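NADH dehydrogenase, putative (Plasmodium falciparum, PDB 5JWC) probably oxidises NADH and passes the electrons through a bound FAD to ubiquinone, as a type II NADH dehydrogenase targeted by antimalarial inhibitors. Local coordinates at residues A[419-433]-A[449-461]. Sequence-based numbering, arbitrary orientation.
Sequences SPTPTAQNAKQEAYY and NIPSFIEKWKGSL. With FAD (flavin-adenine dinucleotide), chain C.
Phe453, on the extended chain that leads into strand 460-465, lays one ring face on CG of Glu430 from helix 424-440, a CH-pi contact 3.7 Å from the ring centroid to that CG. This helix is the one whose N-terminus meets the flavin in the two-dinucleotide-domain oxidoreductase fold: Ala424 N donates to N1 of FAD over 3.0 Å and Gln425 N to its O2, which would polarise that end of the isoalloxazine. Thr423 is the N-cap, its OG1 accepting from Asn426 N.

The extended chain runs along the helix flank. At its far end Tyr433 and Phe453 form an edge-to-face pair, planes at 60°, with the edge of Phe453 toward the face of Tyr433. CB of Phe453 stands almost centrally over the same tyrosine ring, while the phenol OH of Tyr433 donates to Pro451 O at 2.6 Å. On Phe453, CG of Pro420 fills a place at the ring edge, near its plane.

Midway, the side-chain amide of Gln429 pairs with both backbone polar groups of Lys456. With its chain extended beyond CG (chi2 178°), the amide takes Lys456 N on OE1 at 2.7 Å and gives NE2 to Lys456 O at 2.8 Å; both bonds are nearly straight and use lone pairs in the carbonyl plane, so the amide's rotation is fixed. Glu455 bends at chi2 to lay its carboxylate against Pro420, where OE2 pairs with Lys390 and receives a hydrogen bond from a water that also accepts from Thr421 N. One turn earlier, on the flavin side of Gln429, Gln425 NE2 donates to Gly459 O at 2.8 Å, the oxygen 18° out of the amide plane.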
# COMPACT_ATOMS: atom_id res chain seq x y z
N SER A 419 -20.41 19.46 -26.39
CA SER A 419 -19.10 19.64 -25.77
C SER A 419 -18.39 18.28 -25.67
O SER A 419 -19.05 17.24 -25.63
CB SER A 419 -19.28 20.28 -24.39
OG SER A 419 -18.09 20.86 -23.90
N PRO A 420 -17.05 18.28 -25.62
CA PRO A 420 -16.36 17.00 -25.44
C PRO A 420 -16.88 16.26 -24.19
O PRO A 420 -17.09 16.87 -23.14
CB PRO A 420 -14.89 17.39 -25.28
CG PRO A 420 -14.79 18.73 -26.04
CD PRO A 420 -16.11 19.41 -25.78
N THR A 421 -17.11 14.96 -24.33
CA THR A 421 -17.54 14.14 -23.20
C THR A 421 -16.50 14.15 -22.08
O THR A 421 -15.31 14.33 -22.36
CB THR A 421 -17.79 12.70 -23.66
OG1 THR A 421 -16.63 12.25 -24.37
CG2 THR A 421 -18.98 12.65 -24.62
N PRO A 422 -16.93 13.99 -20.82
CA PRO A 422 -15.97 14.03 -19.70
C PRO A 422 -15.15 12.74 -19.59
O PRO A 422 -15.46 11.86 -18.78
CB PRO A 422 -16.86 14.22 -18.47
CG PRO A 422 -18.17 13.54 -18.86
CD PRO A 422 -18.32 13.81 -20.35
N THR A 423 -14.12 12.62 -20.41
CA THR A 423 -13.27 11.43 -20.44
C THR A 423 -11.78 11.76 -20.33
O THR A 423 -11.36 12.89 -20.58
CB THR A 423 -13.48 10.64 -21.73
OG1 THR A 423 -13.07 11.44 -22.85
CG2 THR A 423 -14.97 10.24 -21.89
N ALA A 424 -10.99 10.76 -19.96
CA ALA A 424 -9.55 10.92 -19.93
C ALA A 424 -9.03 11.19 -21.33
O ALA A 424 -8.12 12.00 -21.51
CB ALA A 424 -8.87 9.68 -19.34
N GLN A 425 -9.63 10.52 -22.32
CA GLN A 425 -9.25 10.74 -23.72
C GLN A 425 -9.37 12.21 -24.09
O GLN A 425 -8.44 12.78 -24.65
CB GLN A 425 -10.12 9.90 -24.67
CG GLN A 425 -9.82 8.41 -24.63
CD GLN A 425 -10.78 7.60 -25.48
OE1 GLN A 425 -11.93 8.00 -25.68
NE2 GLN A 425 -10.32 6.47 -26.00
N ASN A 426 -10.50 12.83 -23.77
CA ASN A 426 -10.66 14.23 -24.13
C ASN A 426 -9.78 15.15 -23.29
O ASN A 426 -9.22 16.09 -23.83
CB ASN A 426 -12.14 14.65 -24.06
CG ASN A 426 -12.95 14.05 -25.22
OD1 ASN A 426 -12.39 13.80 -26.29
ND2 ASN A 426 -14.23 13.82 -25.02
N ALA A 427 -9.65 14.89 -21.99
CA ALA A 427 -8.77 15.71 -21.16
C ALA A 427 -7.34 15.67 -21.69
O ALA A 427 -6.65 16.69 -21.74
CB ALA A 427 -8.82 15.27 -19.68
N LYS A 428 -6.89 14.50 -22.11
CA LYS A 428 -5.55 14.37 -22.65
C LYS A 428 -5.39 15.11 -23.97
O LYS A 428 -4.39 15.82 -24.19
CB LYS A 428 -5.18 12.89 -22.84
CG LYS A 428 -3.75 12.72 -23.29
CD LYS A 428 -3.40 11.26 -23.50
CE LYS A 428 -1.91 11.07 -23.77
NZ LYS A 428 -1.59 9.63 -24.05
N GLN A 429 -6.37 14.98 -24.86
CA GLN A 429 -6.27 15.68 -26.14
C GLN A 429 -6.33 17.21 -25.96
O GLN A 429 -5.65 17.94 -26.68
CB GLN A 429 -7.37 15.23 -27.11
CG GLN A 429 -7.25 13.78 -27.56
CD GLN A 429 -8.39 13.34 -28.46
OE1 GLN A 429 -8.90 14.13 -29.25
NE2 GLN A 429 -8.77 12.08 -28.36
N GLU A 430 -7.14 17.68 -25.02
CA GLU A 430 -7.25 19.12 -24.74
C GLU A 430 -5.93 19.65 -24.18
O GLU A 430 -5.51 20.78 -24.49
CB GLU A 430 -8.38 19.42 -23.75
CG GLU A 430 -9.79 19.28 -24.31
CD GLU A 430 -10.85 19.13 -23.21
OE1 GLU A 430 -10.57 19.53 -22.05
OE2 GLU A 430 -11.96 18.61 -23.49
N ALA A 431 -5.31 18.84 -23.32
CA ALA A 431 -4.03 19.20 -22.73
C ALA A 431 -2.96 19.31 -23.80
O ALA A 431 -2.13 20.22 -23.73
CB ALA A 431 -3.61 18.17 -21.65
N TYR A 432 -2.93 18.38 -24.75
CA TYR A 432 -1.91 18.42 -25.78
C TYR A 432 -2.18 19.60 -26.74
O TYR A 432 -1.23 20.28 -27.16
CB TYR A 432 -1.82 17.09 -26.53
CG TYR A 432 -1.08 16.04 -25.70
CD1 TYR A 432 -0.32 16.42 -24.60
CD2 TYR A 432 -1.12 14.68 -26.03
CE1 TYR A 432 0.37 15.49 -23.83
CE2 TYR A 432 -0.43 13.74 -25.27
CZ TYR A 432 0.32 14.16 -24.16
OH TYR A 432 1.01 13.25 -23.38
N TYR A 433 -3.45 19.81 -27.07
CA TYR A 433 -3.84 20.94 -27.92
C TYR A 433 -3.37 22.25 -27.30
O TYR A 433 -2.72 23.06 -27.96
CB TYR A 433 -5.37 20.95 -28.14
CG TYR A 433 -5.94 22.30 -28.53
CD1 TYR A 433 -5.97 22.70 -29.87
CD2 TYR A 433 -6.44 23.17 -27.57
CE1 TYR A 433 -6.50 23.95 -30.23
CE2 TYR A 433 -6.96 24.41 -27.92
CZ TYR A 433 -6.99 24.79 -29.25
OH TYR A 433 -7.51 26.03 -29.58
N ASN A 449 -3.36 32.64 -35.73
CA ASN A 449 -3.75 31.44 -36.45
C ASN A 449 -4.07 30.26 -35.54
O ASN A 449 -3.90 29.11 -35.94
CB ASN A 449 -2.66 31.01 -37.44
CG ASN A 449 -2.45 32.01 -38.55
OD1 ASN A 449 -3.27 32.91 -38.77
ND2 ASN A 449 -1.35 31.85 -39.28
N ILE A 450 -4.51 30.53 -34.31
CA ILE A 450 -4.84 29.45 -33.37
C ILE A 450 -6.16 28.79 -33.76
O ILE A 450 -7.21 29.43 -33.74
CB ILE A 450 -4.95 29.98 -31.92
CG1 ILE A 450 -3.60 30.54 -31.44
CG2 ILE A 450 -5.46 28.88 -30.97
CD1 ILE A 450 -3.66 31.19 -30.06
N PRO A 451 -6.11 27.50 -34.15
CA PRO A 451 -7.35 26.79 -34.52
C PRO A 451 -8.21 26.40 -33.30
O PRO A 451 -7.71 26.33 -32.17
CB PRO A 451 -6.83 25.54 -35.24
CG PRO A 451 -5.47 25.29 -34.63
CD PRO A 451 -4.90 26.66 -34.31
N SER A 452 -9.50 26.13 -33.52
CA SER A 452 -10.36 25.74 -32.41
C SER A 452 -10.06 24.30 -31.99
O SER A 452 -9.48 23.53 -32.75
CB SER A 452 -11.84 25.87 -32.79
OG SER A 452 -12.15 24.93 -33.81
N PHE A 453 -10.46 23.92 -30.78
CA PHE A 453 -10.25 22.55 -30.36
C PHE A 453 -11.33 21.61 -30.90
O PHE A 453 -12.52 21.83 -30.70
CB PHE A 453 -10.21 22.42 -28.84
CG PHE A 453 -10.14 20.99 -28.38
CD1 PHE A 453 -8.98 20.25 -28.57
CD2 PHE A 453 -11.24 20.37 -27.80
CE1 PHE A 453 -8.90 18.91 -28.17
CE2 PHE A 453 -11.18 19.03 -27.41
CZ PHE A 453 -10.02 18.31 -27.60
N ILE A 454 -10.89 20.55 -31.59
CA ILE A 454 -11.80 19.50 -32.04
C ILE A 454 -11.26 18.14 -31.63
O ILE A 454 -10.18 17.75 -32.06
CB ILE A 454 -12.00 19.52 -33.56
CG1 ILE A 454 -12.63 20.84 -33.98
CG2 ILE A 454 -12.89 18.36 -34.00
CD1 ILE A 454 -12.49 21.09 -35.45
N GLU A 455 -12.00 17.42 -30.79
CA GLU A 455 -11.50 16.14 -30.28
C GLU A 455 -11.67 15.00 -31.29
O GLU A 455 -12.47 15.09 -32.21
CB GLU A 455 -12.20 15.77 -28.97
CG GLU A 455 -13.66 15.33 -29.14
CD GLU A 455 -14.64 16.51 -29.12
OE1 GLU A 455 -14.28 17.61 -29.58
OE2 GLU A 455 -15.78 16.33 -28.63
N LYS A 456 -10.90 13.94 -31.10
CA LYS A 456 -11.01 12.76 -31.94
C LYS A 456 -11.37 11.53 -31.12
O LYS A 456 -10.67 11.14 -30.18
CB LYS A 456 -9.70 12.54 -32.70
CG LYS A 456 -9.67 11.22 -33.48
CD LYS A 456 -8.52 11.15 -34.48
CE LYS A 456 -8.41 9.76 -35.12
NZ LYS A 456 -9.03 9.71 -36.48
N TRP A 457 -12.48 10.90 -31.47
CA TRP A 457 -12.89 9.70 -30.74
C TRP A 457 -12.03 8.50 -31.15
O TRP A 457 -11.87 8.20 -32.33
CB TRP A 457 -14.36 9.40 -30.98
CG TRP A 457 -14.81 8.18 -30.23
CD1 TRP A 457 -14.75 7.98 -28.87
CD2 TRP A 457 -15.39 7.01 -30.79
NE1 TRP A 457 -15.24 6.73 -28.56
CE2 TRP A 457 -15.66 6.12 -29.71
CE3 TRP A 457 -15.71 6.61 -32.08
CZ2 TRP A 457 -16.23 4.87 -29.91
CZ3 TRP A 457 -16.28 5.36 -32.28
CH2 TRP A 457 -16.54 4.50 -31.20
N LYS A 458 -11.46 7.82 -30.16
CA LYS A 458 -10.55 6.71 -30.44
C LYS A 458 -11.17 5.36 -30.07
O LYS A 458 -10.59 4.32 -30.32
CB LYS A 458 -9.24 6.89 -29.69
CG LYS A 458 -8.61 8.29 -29.81
CD LYS A 458 -7.79 8.41 -31.07
CE LYS A 458 -7.08 9.76 -31.15
NZ LYS A 458 -6.22 10.02 -29.95
N GLY A 459 -12.34 5.39 -29.46
CA GLY A 459 -12.98 4.16 -29.04
C GLY A 459 -12.94 3.91 -27.54
O GLY A 459 -12.29 4.64 -26.79
N SER A 460 -13.68 2.89 -27.12
CA SER A 460 -13.78 2.53 -25.71
C SER A 460 -13.59 1.04 -25.53
O SER A 460 -13.91 0.25 -26.43
CB SER A 460 -15.13 2.94 -25.15
OG SER A 460 -15.43 4.30 -25.45
N LEU A 461 -13.12 0.68 -24.34
CA LEU A 461 -12.79 -0.69 -23.98
C LEU A 461 -13.38 -0.99 -22.62
O LEU A 461 -13.37 -0.13 -21.74
CB LEU A 461 -11.26 -0.87 -23.89
CG LEU A 461 -10.57 -1.74 -24.91
CD1 LEU A 461 -10.61 -0.91 -26.19
CD2 LEU A 461 -9.14 -2.00 -24.51
PA FAD C . -8.89 14.48 -12.89
O1A FAD C . -9.82 13.85 -11.89
O2A FAD C . -8.13 13.51 -13.71
O5B FAD C . -7.88 15.50 -12.15
C5B FAD C . -8.34 16.55 -11.33
C4B FAD C . -7.15 17.00 -10.50
O4B FAD C . -7.47 18.21 -9.85
C3B FAD C . -6.81 15.98 -9.41
O3B FAD C . -5.40 15.88 -9.31
C2B FAD C . -7.32 16.64 -8.15
O2B FAD C . -6.55 16.24 -7.03
C1B FAD C . -7.08 18.10 -8.50
N9A FAD C . -7.87 19.07 -7.74
C8A FAD C . -9.16 18.93 -7.27
N7A FAD C . -9.49 20.08 -6.63
C5A FAD C . -8.44 20.93 -6.69
C6A FAD C . -8.26 22.22 -6.20
N6A FAD C . -9.27 22.86 -5.60
N1A FAD C . -7.06 22.86 -6.43
C2A FAD C . -6.06 22.22 -7.13
N3A FAD C . -6.24 20.93 -7.61
C4A FAD C . -7.42 20.31 -7.38
N1 FAD C . -12.02 8.11 -19.16
C2 FAD C . -11.74 7.53 -20.37
O2 FAD C . -11.59 8.23 -21.36
N3 FAD C . -11.60 6.15 -20.48
C4 FAD C . -11.74 5.33 -19.39
O4 FAD C . -11.60 4.11 -19.52
C4X FAD C . -12.01 5.91 -18.16
N5 FAD C . -12.15 5.13 -17.03
C5X FAD C . -12.42 5.74 -15.81
C6 FAD C . -12.55 4.96 -14.67
C7 FAD C . -12.82 5.54 -13.43
C7M FAD C . -12.96 4.65 -12.22
C8 FAD C . -12.96 6.92 -13.33
C8M FAD C . -13.26 7.56 -12.01
C9 FAD C . -12.83 7.71 -14.48
C9A FAD C . -12.56 7.12 -15.71
N10 FAD C . -12.42 7.90 -16.85
C10 FAD C . -12.15 7.30 -18.05
C1' FAD C . -12.61 9.38 -16.81
C2' FAD C . -11.38 10.20 -16.51
O2' FAD C . -10.83 9.76 -15.30
C3' FAD C . -11.82 11.64 -16.33
O3' FAD C . -12.57 12.08 -17.44
C4' FAD C . -10.56 12.46 -16.16
O4' FAD C . -10.07 12.17 -14.87
C5' FAD C . -10.79 13.95 -16.31
O5' FAD C . -9.54 14.59 -16.21
P FAD C . -9.39 15.93 -15.34
O1P FAD C . -7.98 16.46 -15.47
O2P FAD C . -10.47 16.87 -15.80
O3P FAD C . -9.75 15.48 -13.82
O HOH W 1 -16.51 14.09 -27.25